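Long-range contacts in HAD-superfamily hydrolase, subfamily IA, variant 1 (Ehrlichia chaffeensis, PDB 3KZX), which probably catalyses the hydrolysis of 2-phosphoglycolate to glycolate and phosphate, as a phosphatase of the haloacid dehalogenase-like superfamily: residues Asp53-Lys58 / Lys83-Leu88; Ala123-Lys128 / Thr157-Pro162; Ile29-Asn34 / Gly184-Asp189; Lys178-Ile183 / Ala196-Ile201. One frame throughout, in Å; residues are numbered along the deposited sequence.

Interaction 1 of 4, residues Asp53-Lys58 / Lys83-Leu88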
loop_
_atom_site.group_PDB
_atom_site.type_symbol
_atom_site.label_atom_id
_atom_site.label_comp_id
_atom_site.label_asym_id
_atom_site.label_seq_id
_atom_site.Cartn_x
_atom_site.Cartn_y
_atom_site.Cartn_z
ATOM N N ASP A 53 1.305 -19.873 -13.847
ATOM C CA ASP A 53 1.289 -21.315 -13.480
ATOM C C ASP A 53 0.024 -21.746 -12.713
ATOM O O ASP A 53 -0.690 -22.667 -13.165
ATOM C CB ASP A 53 2.508 -21.661 -12.622
ATOM C CG ASP A 53 3.535 -22.433 -13.371
ATOM O OD1 ASP A 53 3.603 -23.682 -13.145
ATOM O OD2 ASP A 53 4.233 -21.807 -14.213
ATOM N N GLN A 54 -0.226 -21.103 -11.567
ATOM C CA GLN A 54 -1.441 -21.338 -10.744
ATOM C C GLN A 54 -2.693 -21.209 -11.612
ATOM O O GLN A 54 -3.646 -21.987 -11.469
ATOM C CB GLN A 54 -1.587 -20.346 -9.581
ATOM C CG GLN A 54 -0.486 -20.298 -8.500
ATOM C CD GLN A 54 -0.547 -19.010 -7.650
ATOM O OE1 GLN A 54 0.434 -18.254 -7.534
ATOM N NE2 GLN A 54 -1.718 -18.750 -7.061
ATOM N N MET A 55 -2.674 -20.247 -12.531
ATOM C CA MET A 55 -3.821 -19.950 -13.383
ATOM C C MET A 55 -3.916 -20.911 -14.566
ATOM O O MET A 55 -4.818 -20.787 -15.393
ATOM C CB MET A 55 -3.760 -18.492 -13.876
ATOM C CG MET A 55 -3.857 -17.456 -12.756
ATOM S SD MET A 55 -3.908 -15.693 -13.213
ATOM C CE MET A 55 -5.537 -15.508 -13.971
ATOM N N GLY A 56 -2.973 -21.853 -14.650
ATOM C CA GLY A 56 -3.002 -22.910 -15.673
ATOM C C GLY A 56 -2.206 -22.586 -16.916
ATOM O O GLY A 56 -1.986 -23.460 -17.735
ATOM N N TYR A 57 -1.759 -21.339 -17.087
ATOM C CA TYR A 57 -1.087 -20.992 -18.327
ATOM C C TYR A 57 0.229 -21.776 -18.457
ATOM O O TYR A 57 0.918 -22.062 -17.474
ATOM C CB TYR A 57 -0.826 -19.491 -18.453
ATOM C CG TYR A 57 -2.065 -18.617 -18.618
ATOM C CD1 TYR A 57 -2.466 -18.148 -19.872
ATOM C CD2 TYR A 57 -2.826 -18.254 -17.519
ATOM C CE1 TYR A 57 -3.593 -17.335 -20.007
ATOM C CE2 TYR A 57 -3.940 -17.450 -17.642
ATOM C CZ TYR A 57 -4.323 -16.994 -18.875
ATOM O OH TYR A 57 -5.441 -16.192 -18.953
ATOM N N LYS A 58 0.503 -22.195 -19.681
ATOM C CA LYS A 58 1.847 -22.497 -20.150
ATOM C C LYS A 58 1.699 -21.917 -21.535
ATOM O O LYS A 58 0.611 -21.424 -21.844
ATOM C CB LYS A 58 2.115 -24.004 -20.179
ATOM N N LYS A 83 -7.853 -9.072 -13.595
ATOM C CA LYS A 83 -8.159 -8.774 -12.206
ATOM C C LYS A 83 -7.799 -9.944 -11.286
ATOM O O LYS A 83 -7.161 -9.733 -10.265
ATOM C CB LYS A 83 -9.622 -8.378 -12.021
ATOM N N GLU A 84 -8.171 -11.165 -11.669
ATOM C CA GLU A 84 -7.795 -12.356 -10.898
ATOM C C GLU A 84 -6.269 -12.449 -10.788
ATOM O O GLU A 84 -5.745 -12.708 -9.732
ATOM C CB GLU A 84 -8.371 -13.629 -11.545
ATOM C CG GLU A 84 -7.591 -14.912 -11.249
ATOM C CD GLU A 84 -8.195 -16.163 -11.880
ATOM O OE1 GLU A 84 -9.058 -16.067 -12.776
ATOM O OE2 GLU A 84 -7.769 -17.266 -11.501
ATOM N N ALA A 85 -5.563 -12.217 -11.890
ATOM C CA ALA A 85 -4.105 -12.213 -11.877
ATOM C C ALA A 85 -3.577 -11.208 -10.856
ATOM O O ALA A 85 -2.688 -11.534 -10.064
ATOM C CB ALA A 85 -3.556 -11.925 -13.262
ATOM N N THR A 86 -4.144 -10.008 -10.811
ATOM C CA THR A 86 -3.624 -8.991 -9.867
ATOM C C THR A 86 -3.874 -9.368 -8.385
ATOM O O THR A 86 -3.069 -9.062 -7.512
ATOM C CB THR A 86 -4.188 -7.605 -10.159
ATOM O OG1 THR A 86 -5.594 -7.595 -9.892
ATOM C CG2 THR A 86 -3.941 -7.256 -11.601
ATOM N N ILE A 87 -4.985 -10.036 -8.128
ATOM C CA ILE A 87 -5.277 -10.588 -6.819
ATOM C C ILE A 87 -4.248 -11.642 -6.383
ATOM O O ILE A 87 -3.739 -11.586 -5.268
ATOM C CB ILE A 87 -6.704 -11.200 -6.763
ATOM C CG1 ILE A 87 -7.776 -10.092 -6.852
ATOM C CG2 ILE A 87 -6.891 -12.012 -5.455
ATOM C CD1 ILE A 87 -9.098 -10.524 -7.351
ATOM N N LEU A 88 -4.003 -12.630 -7.228
ATOM C CA LEU A 88 -3.010 -13.663 -6.945
ATOM C C LEU A 88 -1.643 -13.058 -6.745
ATOM O O LEU A 88 -0.915 -13.451 -5.819
ATOM C CB LEU A 88 -2.946 -14.718 -8.076
ATOM C CG LEU A 88 -3.871 -15.907 -7.896
ATOM C CD1 LEU A 88 -5.309 -15.479 -7.570
ATOM C CD2 LEU A 88 -3.822 -16.860 -9.107
HETATM O O HOH W 1 -1.032 -16.056 -5.099
#
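Leu88 O receives a water-donated hydrogen bond of 2.7 Å from water 1, and Gln54 NE2 reaches the same water weakly, at 3.4 Å. This weak water bridge is one polar link between the end of helix 45-54 and helix 82-95; the direct contacts are largely apolar. Gln54 and Leu88 run antiparallel alongside each other, which brings Gln54 NE2 to 3.5 Å from Leu88 CD2. The same methyl, Leu88 CD2, lies 3.7 Å from Met55 CG, so it sits against both side chains. Farther out, Met55 SD rests 3.8 Å from Ala85 CB. The thioether then bends at its last torsion (chi3 70°), turning Met55 CE onto the carboxyl end of Glu84, 3.4 Å from Glu84 CD. Glu84 reaches in from the other helix, and its OE2 forms a salt bridge with Arg81, whose NH1 also bonds Met55 O. Just beyond, Gly56 ends the helix in a Schellman motif, with its N bonded to Asp53 O. Both helices lie in the helical cap inserted into the hydrolase fold. The result is a buried thioether held by dispersion forces, flanked by a weak water bridge and by an arginine that ties the glutamate to the helix terminus.

Interaction 2 of 4, residues Ala123-Lys128 / Thr157-Pro162; sequences AIVSNK and TIKPSP
Asn127 presents a flat amide flanked on both sides of its plane near the oxygen: Ile158 CB lies 3.4 Å from Asn127 OD1, and Lys159 CE, on the opposite side, 3.5 Å from Asn127 OD1. The Ile158 side chain runs roughly perpendicular to that of Asn127. At the edge, Lys159 N donates to Asn127 OD1 (3.0 Å), in the carbonyl plane and on a lone pair, while Asn127 ND2 donates to Lys159 O (3.0 Å) along a nearly straight path, N-H...O angle 167°. The amide thus grips both the N and the O of one residue, which fixes its rotation and pins the backbone just ahead of the cis peptide bond to Pro160. Lys159 CD passes 3.9 Å from Val125 CG1; the bend beyond it (chi3 -63°) then carries CE and NZ toward the strand, where NZ donates to Val125 O (3.0 Å). Water 2 links Lys159 NZ with Asn127 N. The same NZ forms salt bridges with Asp189 and Asp31. Ser126 OG, accepting from Lys128 N, makes an ST turn where the chain turns its corner at Asn127 and Lys128. Ser126 and Lys159 occupy positions consistent with the second and third sequence motifs of the haloacid dehalogenase superfamily. Lys159 is therefore positioned twice over: its backbone by an asparagine, its ammonium by a strand carbonyl, a water and two aspartates.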
loop_
_atom_site.group_PDB
_atom_site.type_symbol
_atom_site.label_atom_id
_atom_site.label_comp_id
_atom_site.label_asym_id
_atom_site.label_seq_id
_atom_site.Cartn_x
_atom_site.Cartn_y
_atom_site.Cartn_z
ATOM N N ALA A 123 2.124 6.089 10.014
ATOM C CA ALA A 123 2.277 4.657 10.181
ATOM C C ALA A 123 1.992 3.925 8.899
ATOM O O ALA A 123 1.403 4.505 7.974
ATOM C CB ALA A 123 1.374 4.161 11.293
ATOM N N ILE A 124 2.452 2.669 8.828
ATOM C CA ILE A 124 2.058 1.742 7.750
ATOM C C ILE A 124 1.241 0.608 8.344
ATOM O O ILE A 124 1.590 0.040 9.396
ATOM C CB ILE A 124 3.274 1.202 6.985
ATOM C CG1 ILE A 124 3.842 2.307 6.059
ATOM C CG2 ILE A 124 2.980 -0.095 6.130
ATOM C CD1 ILE A 124 5.260 2.051 5.685
ATOM N N VAL A 125 0.144 0.300 7.669
ATOM C CA VAL A 125 -0.649 -0.894 7.961
ATOM C C VAL A 125 -0.898 -1.686 6.661
ATOM O O VAL A 125 -1.584 -1.204 5.768
ATOM C CB VAL A 125 -1.962 -0.548 8.651
ATOM C CG1 VAL A 125 -2.827 -1.810 8.910
ATOM C CG2 VAL A 125 -1.674 0.170 9.964
ATOM N N SER A 126 -0.328 -2.902 6.609
ATOM C CA SER A 126 -0.238 -3.738 5.439
ATOM C C SER A 126 -0.507 -5.195 5.798
ATOM O O SER A 126 -0.211 -5.617 6.932
ATOM C CB SER A 126 1.183 -3.630 4.851
ATOM O OG SER A 126 1.358 -4.521 3.763
ATOM N N ASN A 127 -1.043 -5.965 4.843
ATOM C CA ASN A 127 -1.149 -7.415 4.983
ATOM C C ASN A 127 0.102 -8.188 4.531
ATOM O O ASN A 127 0.149 -9.412 4.643
ATOM C CB ASN A 127 -2.407 -7.956 4.292
ATOM C CG ASN A 127 -3.685 -7.679 5.090
ATOM O OD1 ASN A 127 -3.661 -7.064 6.190
ATOM N ND2 ASN A 127 -4.827 -8.139 4.535
ATOM N N LYS A 128 1.115 -7.483 4.059
ATOM C CA LYS A 128 2.406 -8.102 3.853
ATOM C C LYS A 128 2.987 -8.591 5.182
ATOM O O LYS A 128 2.833 -7.949 6.222
ATOM C CB LYS A 128 3.379 -7.150 3.183
ATOM C CG LYS A 128 4.723 -7.745 2.834
ATOM C CD LYS A 128 5.606 -6.736 2.126
ATOM C CE LYS A 128 6.973 -7.273 1.854
ATOM N NZ LYS A 128 6.939 -8.484 0.975
ATOM N N THR A 157 -5.021 -10.665 13.634
ATOM C CA THR A 157 -5.854 -10.635 12.429
ATOM C C THR A 157 -5.198 -9.779 11.329
ATOM O O THR A 157 -4.099 -9.223 11.506
ATOM C CB THR A 157 -7.308 -10.144 12.764
ATOM O OG1 THR A 157 -7.238 -8.842 13.366
ATOM C CG2 THR A 157 -8.024 -11.133 13.734
ATOM N N ILE A 158 -5.851 -9.711 10.189
ATOM C CA ILE A 158 -5.372 -8.893 9.054
ATOM C C ILE A 158 -6.542 -8.031 8.575
ATOM O O ILE A 158 -7.678 -8.286 8.951
ATOM C CB ILE A 158 -4.812 -9.791 7.898
ATOM C CG1 ILE A 158 -5.812 -10.866 7.483
ATOM C CG2 ILE A 158 -3.480 -10.459 8.301
ATOM C CD1 ILE A 158 -5.376 -11.717 6.226
ATOM N N LYS A 159 -6.267 -7.024 7.746
ATOM C CA LYS A 159 -7.325 -6.205 7.147
ATOM C C LYS A 159 -8.165 -7.169 6.343
ATOM O O LYS A 159 -7.612 -8.125 5.761
ATOM C CB LYS A 159 -6.722 -5.096 6.262
ATOM C CG LYS A 159 -5.842 -4.084 7.051
ATOM C CD LYS A 159 -5.145 -3.079 6.106
ATOM C CE LYS A 159 -4.161 -3.756 5.142
ATOM N NZ LYS A 159 -3.565 -2.771 4.174
ATOM N N PRO A 160 -9.494 -6.964 6.327
ATOM C CA PRO A 160 -10.264 -5.766 6.742
ATOM C C PRO A 160 -10.605 -5.627 8.240
ATOM O O PRO A 160 -11.342 -4.708 8.607
ATOM C CB PRO A 160 -11.553 -5.906 5.955
ATOM C CG PRO A 160 -11.733 -7.372 5.865
ATOM C CD PRO A 160 -10.369 -7.959 5.687
ATOM N N SER A 161 -10.077 -6.498 9.086
ATOM C CA SER A 161 -10.250 -6.310 10.521
ATOM C C SER A 161 -9.688 -4.940 10.866
ATOM O O SER A 161 -8.666 -4.536 10.295
ATOM C CB SER A 161 -9.464 -7.339 11.349
ATOM O OG SER A 161 -9.463 -6.966 12.734
ATOM N N PRO A 162 -10.314 -4.254 11.828
ATOM C CA PRO A 162 -9.754 -3.011 12.351
ATOM C C PRO A 162 -8.514 -3.180 13.231
ATOM O O PRO A 162 -7.767 -2.206 13.432
ATOM C CB PRO A 162 -10.911 -2.427 13.156
ATOM C CG PRO A 162 -11.616 -3.622 13.666
ATOM C CD PRO A 162 -11.596 -4.576 12.480
HETATM O O HOH W 2 -2.520 -4.938 2.535
#

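Interaction 3 of 4, residues Ile29-Asn34 / Gly184-Asp189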
loop_
_atom_site.group_PDB
_atom_site.type_symbol
_atom_site.label_atom_id
_atom_site.label_comp_id
_atom_site.label_asym_id
_atom_site.label_seq_id
_atom_site.Cartn_x
_atom_site.Cartn_y
_atom_site.Cartn_z
ATOM N N ILE A 29 -2.048 7.131 8.123
ATOM C CA ILE A 29 -1.685 5.730 7.955
ATOM C C ILE A 29 -1.673 5.425 6.458
ATOM O O ILE A 29 -2.569 5.843 5.745
ATOM C CB ILE A 29 -2.668 4.788 8.700
ATOM C CG1 ILE A 29 -2.734 5.142 10.197
ATOM C CG2 ILE A 29 -2.213 3.314 8.559
ATOM C CD1 ILE A 29 -3.748 4.322 10.965
ATOM N N PHE A 30 -0.657 4.670 6.001
ATOM C CA PHE A 30 -0.516 4.283 4.602
ATOM C C PHE A 30 -0.528 2.789 4.443
ATOM O O PHE A 30 0.055 2.091 5.248
ATOM C CB PHE A 30 0.821 4.762 4.029
ATOM C CG PHE A 30 0.948 6.256 3.897
ATOM C CD1 PHE A 30 0.576 6.895 2.709
ATOM C CD2 PHE A 30 1.437 7.035 4.936
ATOM C CE1 PHE A 30 0.692 8.250 2.565
ATOM C CE2 PHE A 30 1.545 8.426 4.787
ATOM C CZ PHE A 30 1.187 9.016 3.610
ATOM N N ASP A 31 -1.135 2.298 3.377
ATOM C CA ASP A 31 -0.859 0.944 2.954
ATOM C C ASP A 31 0.417 0.970 2.126
ATOM O O ASP A 31 0.857 2.048 1.679
ATOM C CB ASP A 31 -2.029 0.439 2.116
ATOM C CG ASP A 31 -2.075 -1.102 2.010
ATOM O OD1 ASP A 31 -1.169 -1.798 2.513
ATOM O OD2 ASP A 31 -3.062 -1.596 1.441
ATOM N N TRP A 32 1.018 -0.207 1.928
ATOM C CA TRP A 32 2.281 -0.331 1.245
ATOM C C TRP A 32 2.039 -0.672 -0.251
ATOM O O TRP A 32 2.076 0.204 -1.122
ATOM C CB TRP A 32 3.149 -1.369 2.000
ATOM C CG TRP A 32 4.505 -1.561 1.499
ATOM C CD1 TRP A 32 4.999 -2.687 0.899
ATOM C CD2 TRP A 32 5.574 -0.604 1.492
ATOM N NE1 TRP A 32 6.307 -2.493 0.540
ATOM C CE2 TRP A 32 6.686 -1.225 0.897
ATOM C CE3 TRP A 32 5.696 0.717 1.934
ATOM C CZ2 TRP A 32 7.913 -0.577 0.738
ATOM C CZ3 TRP A 32 6.919 1.364 1.768
ATOM C CH2 TRP A 32 8.008 0.710 1.173
ATOM N N TYR A 33 1.707 -1.918 -0.543
ATOM C CA TYR A 33 1.563 -2.336 -1.928
ATOM C C TYR A 33 0.351 -1.650 -2.582
ATOM O O TYR A 33 -0.724 -1.667 -2.034
ATOM C CB TYR A 33 1.379 -3.848 -2.031
ATOM C CG TYR A 33 2.630 -4.693 -1.832
ATOM C CD1 TYR A 33 3.879 -4.283 -2.319
ATOM C CD2 TYR A 33 2.547 -5.909 -1.218
ATOM C CE1 TYR A 33 4.996 -5.064 -2.130
ATOM C CE2 TYR A 33 3.666 -6.727 -1.046
ATOM C CZ TYR A 33 4.883 -6.300 -1.486
ATOM O OH TYR A 33 5.969 -7.142 -1.325
ATOM N N ASN A 34 0.561 -1.058 -3.766
ATOM C CA ASN A 34 -0.498 -0.392 -4.545
ATOM C C ASN A 34 -1.040 0.920 -3.952
ATOM O O ASN A 34 -1.981 1.510 -4.475
ATOM C CB ASN A 34 -1.584 -1.396 -4.910
ATOM C CG ASN A 34 -0.989 -2.642 -5.556
ATOM O OD1 ASN A 34 -0.359 -2.559 -6.614
ATOM N ND2 ASN A 34 -1.121 -3.784 -4.898
ATOM N N GLY A 184 -5.311 4.320 1.432
ATOM C CA GLY A 184 -5.257 2.970 0.940
ATOM C C GLY A 184 -6.011 2.817 -0.360
ATOM O O GLY A 184 -6.951 3.572 -0.686
ATOM N N ASP A 185 -5.611 1.817 -1.114
ATOM C CA ASP A 185 -6.173 1.568 -2.441
ATOM C C ASP A 185 -7.334 0.595 -2.445
ATOM O O ASP A 185 -8.163 0.637 -3.365
ATOM C CB ASP A 185 -5.118 1.038 -3.404
ATOM C CG ASP A 185 -4.612 -0.310 -2.992
ATOM O OD1 ASP A 185 -3.917 -0.361 -1.978
ATOM O OD2 ASP A 185 -4.949 -1.304 -3.659
ATOM N N SER A 186 -7.408 -0.260 -1.439
ATOM C CA SER A 186 -8.305 -1.409 -1.467
ATOM C C SER A 186 -9.557 -1.228 -0.642
ATOM O O SER A 186 -9.617 -0.427 0.292
ATOM C CB SER A 186 -7.582 -2.674 -0.968
ATOM O OG SER A 186 -7.269 -2.553 0.405
ATOM N N ILE A 187 -10.571 -2.023 -0.987
ATOM C CA ILE A 187 -11.759 -2.128 -0.141
ATOM C C ILE A 187 -11.430 -2.577 1.275
ATOM O O ILE A 187 -11.990 -2.052 2.231
ATOM C CB ILE A 187 -12.838 -3.052 -0.753
ATOM C CG1 ILE A 187 -13.289 -2.608 -2.166
ATOM C CG2 ILE A 187 -14.057 -3.181 0.226
ATOM C CD1 ILE A 187 -13.188 -1.134 -2.474
ATOM N N SER A 188 -10.537 -3.553 1.442
ATOM C CA SER A 188 -10.164 -3.968 2.779
ATOM C C SER A 188 -9.537 -2.800 3.570
ATOM O O SER A 188 -9.740 -2.702 4.778
ATOM C CB SER A 188 -9.270 -5.240 2.806
ATOM O OG SER A 188 -8.041 -5.050 2.166
ATOM N N ASP A 189 -8.776 -1.929 2.908
ATOM C CA ASP A 189 -8.228 -0.765 3.606
ATOM C C ASP A 189 -9.350 0.160 4.083
ATOM O O ASP A 189 -9.347 0.618 5.218
ATOM C CB ASP A 189 -7.277 0.043 2.711
ATOM C CG ASP A 189 -5.999 -0.676 2.433
ATOM O OD1 ASP A 189 -5.620 -1.560 3.239
ATOM O OD2 ASP A 189 -5.333 -0.361 1.419
#
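Asp31 and Asp189 form the tight, buried part of this contact, with Asp31 OD2 only 2.6 Å from Asp189 OD2. The side chains meet nearly perpendicular, with carboxylate planes 79° apart, and Asp31 CB also packs 3.5 Å from Asp189 OD2. The ammonium of Lys159, reaching both groups, probably offsets the closeness of the two acids. The other oxygen, Asp31 OD1, accepts from Trp32 N (2.8 Å), which approaches 36° out of the carboxylate plane. On the second segment, Ser186 OG caps helix 187-195 by accepting from Asp189 N (3.0 Å), which steadies the first turn that carries Asp189. The partly exposed side, with Asp185 and Asn34, meets without a clear polar bond. There Asp185 OD1 stands 3.7 Å from Asp31 OD2, and Asp185 CB touches Asn34 O at 3.3 Å; Asn34 OD1 bonds Thr39. Aspartates gathered from the end of strand 27-30, the loop after strand 180-184 and the first turn of helix 187-195 are typical of the haloacid dehalogenase active site. Asp31 probably corresponds to the first motif and Asp185 and Asp189 to the fourth; in relatives the aspartates of these two motifs together bind magnesium.

Interaction 4 of 4, residues Lys178-Ile183 / Ala196-Ile201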
loop_
_atom_site.group_PDB
_atom_site.type_symbol
_atom_site.label_atom_id
_atom_site.label_comp_id
_atom_site.label_asym_id
_atom_site.label_seq_id
_atom_site.Cartn_x
_atom_site.Cartn_y
_atom_site.Cartn_z
ATOM N N LYS A 178 -11.873 10.526 13.228
ATOM C CA LYS A 178 -11.969 10.911 11.845
ATOM C C LYS A 178 -10.856 11.872 11.431
ATOM O O LYS A 178 -10.767 12.251 10.254
ATOM C CB LYS A 178 -13.367 11.459 11.551
ATOM C CG LYS A 178 -14.488 10.336 11.748
ATOM C CD LYS A 178 -14.384 9.209 10.644
ATOM C CE LYS A 178 -15.276 7.993 10.936
ATOM N NZ LYS A 178 -15.133 6.870 9.898
ATOM N N GLU A 179 -9.987 12.261 12.365
ATOM C CA GLU A 179 -8.762 12.987 12.000
ATOM C C GLU A 179 -7.560 12.072 11.722
ATOM O O GLU A 179 -6.498 12.539 11.317
ATOM C CB GLU A 179 -8.386 14.002 13.087
ATOM C CG GLU A 179 -9.241 15.268 13.047
ATOM C CD GLU A 179 -10.651 15.019 13.543
ATOM O OE1 GLU A 179 -10.816 14.583 14.708
ATOM O OE2 GLU A 179 -11.604 15.248 12.762
ATOM N N VAL A 180 -7.718 10.776 11.954
ATOM C CA VAL A 180 -6.754 9.805 11.493
ATOM C C VAL A 180 -7.122 9.433 10.050
ATOM O O VAL A 180 -8.196 8.910 9.790
ATOM C CB VAL A 180 -6.746 8.553 12.376
ATOM C CG1 VAL A 180 -5.755 7.514 11.822
ATOM C CG2 VAL A 180 -6.361 8.938 13.850
ATOM N N PHE A 181 -6.254 9.752 9.101
ATOM C CA PHE A 181 -6.487 9.424 7.682
ATOM C C PHE A 181 -5.810 8.105 7.342
ATOM O O PHE A 181 -4.601 7.953 7.583
ATOM C CB PHE A 181 -5.889 10.493 6.736
ATOM C CG PHE A 181 -6.478 11.889 6.877
ATOM C CD1 PHE A 181 -7.558 12.165 7.712
ATOM C CD2 PHE A 181 -5.992 12.915 6.061
ATOM C CE1 PHE A 181 -8.089 13.458 7.803
ATOM C CE2 PHE A 181 -6.518 14.215 6.138
ATOM C CZ PHE A 181 -7.559 14.486 7.009
ATOM N N PHE A 182 -6.560 7.146 6.805
ATOM C CA PHE A 182 -5.979 5.910 6.315
ATOM C C PHE A 182 -6.032 5.932 4.795
ATOM O O PHE A 182 -7.091 5.708 4.201
ATOM C CB PHE A 182 -6.702 4.661 6.877
ATOM C CG PHE A 182 -6.019 3.319 6.534
ATOM C CD1 PHE A 182 -6.552 2.136 6.990
ATOM C CD2 PHE A 182 -4.889 3.242 5.740
ATOM C CE1 PHE A 182 -5.995 0.910 6.676
ATOM C CE2 PHE A 182 -4.302 1.987 5.433
ATOM C CZ PHE A 182 -4.870 0.832 5.934
ATOM N N ILE A 183 -4.871 6.222 4.190
ATOM C CA ILE A 183 -4.692 6.236 2.735
ATOM C C ILE A 183 -4.391 4.836 2.236
ATOM O O ILE A 183 -3.423 4.219 2.602
ATOM C CB ILE A 183 -3.607 7.222 2.251
ATOM C CG1 ILE A 183 -3.920 8.636 2.728
ATOM C CG2 ILE A 183 -3.543 7.183 0.686
ATOM C CD1 ILE A 183 -2.692 9.602 2.685
ATOM N N ALA A 196 -12.385 0.772 12.349
ATOM C CA ALA A 196 -11.504 1.352 13.368
ATOM C C ALA A 196 -11.888 2.757 13.833
ATOM O O ALA A 196 -11.255 3.273 14.731
ATOM C CB ALA A 196 -10.053 1.383 12.879
ATOM N N GLY A 197 -12.882 3.365 13.204
ATOM C CA GLY A 197 -13.330 4.714 13.585
ATOM C C GLY A 197 -12.513 5.837 12.963
ATOM O O GLY A 197 -12.540 6.983 13.471
ATOM N N CYS A 198 -11.798 5.514 11.887
ATOM C CA CYS A 198 -10.866 6.416 11.225
ATOM C C CYS A 198 -11.400 6.825 9.838
ATOM O O CYS A 198 -12.427 6.329 9.401
ATOM C CB CYS A 198 -9.493 5.754 11.106
ATOM S SG CYS A 198 -8.712 5.370 12.683
ATOM N N LEU A 199 -10.745 7.778 9.194
ATOM C CA LEU A 199 -11.210 8.300 7.927
ATOM C C LEU A 199 -10.450 7.608 6.806
ATOM O O LEU A 199 -9.239 7.836 6.622
ATOM C CB LEU A 199 -10.960 9.814 7.795
ATOM C CG LEU A 199 -11.647 10.485 6.617
ATOM C CD1 LEU A 199 -13.162 10.542 6.853
ATOM C CD2 LEU A 199 -11.044 11.911 6.369
ATOM N N PRO A 200 -11.178 6.853 5.983
ATOM C CA PRO A 200 -10.540 6.332 4.787
ATOM C C PRO A 200 -10.343 7.392 3.724
ATOM O O PRO A 200 -11.218 8.222 3.523
ATOM C CB PRO A 200 -11.528 5.277 4.316
ATOM C CG PRO A 200 -12.867 5.805 4.737
ATOM C CD PRO A 200 -12.622 6.600 6.010
ATOM N N ILE A 201 -9.199 7.372 3.060
ATOM C CA ILE A 201 -8.987 8.104 1.804
ATOM C C ILE A 201 -8.561 7.062 0.742
ATOM O O ILE A 201 -7.547 6.384 0.903
ATOM C CB ILE A 201 -7.931 9.193 1.964
ATOM C CG1 ILE A 201 -8.341 10.146 3.081
ATOM C CG2 ILE A 201 -7.753 9.961 0.642
ATOM C CD1 ILE A 201 -7.379 11.327 3.277
#
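Strands 180-183 and 199-201 run parallel at 33° with axes 4.6 Å apart, joined by a ladder in which Leu199 N donates to Val180 O (2.9 Å), Phe182 N to Leu199 O (2.8 Å) and Ile201 N to Phe182 O (2.9 Å). Pro200, which has no N-H, pairs with Phe182 at a position where this ladder asks no donor of it. On the face bearing Phe181, Leu199, Ile183 and Ile201, two aliphatic tips meet the Phe181 ring obliquely: Leu199 CD2 lies 3.6 Å from Phe181 CE1, and Ile201 CD1 lies 3.5 Å from Phe181 CD2. Phe181 and Leu199 project together from this face, and Ile183 runs likewise beside Ile201. On the opposite face, the ring of Phe182 leads away from Pro200 toward Val165 and Ala193, where helices 163-172 and 187-195 cover the sheet. Just before the Phe181-Leu199 pair, Val180 CG1 packs 3.8 Å from Cys198 SG. Lys178, bent at its second torsion (chi2 -69°), swings its chain over Cys198 and donates from NZ to Cys198 O (2.8 Å), well above the carbonyl plane. This is the sheet pairing of a beta-alpha-beta crossover through helix 187-195. Chemically, it is a buried ladder whose backbone bonds are screened by hydrocarbon on both faces, with one lysine ammonium bonded to Cys198 O where the pairing starts.

How the interactions relate
From the N terminus, residues 29-34 open the longest loop, which interaction 3 closes at 184-189. Within it, interaction 1 joins two helices of the cap, and interaction 2 later ties strand 121-126 to the loop before helix 163-172; these two follow in series. Interaction 4 opens at 178-183, before interaction 3 has closed, and ends at 196-201, so the two cross. Interactions 2, 3 and 4 share one parallel sheet: Lys159 of interaction 2 reaches the acids of interaction 3, and Ile29 pairs by backbone with Phe181 and Ile183, joining 3 to 4. Interaction 1 stands apart, its nearest atoms about 6 Å from those of interaction 3.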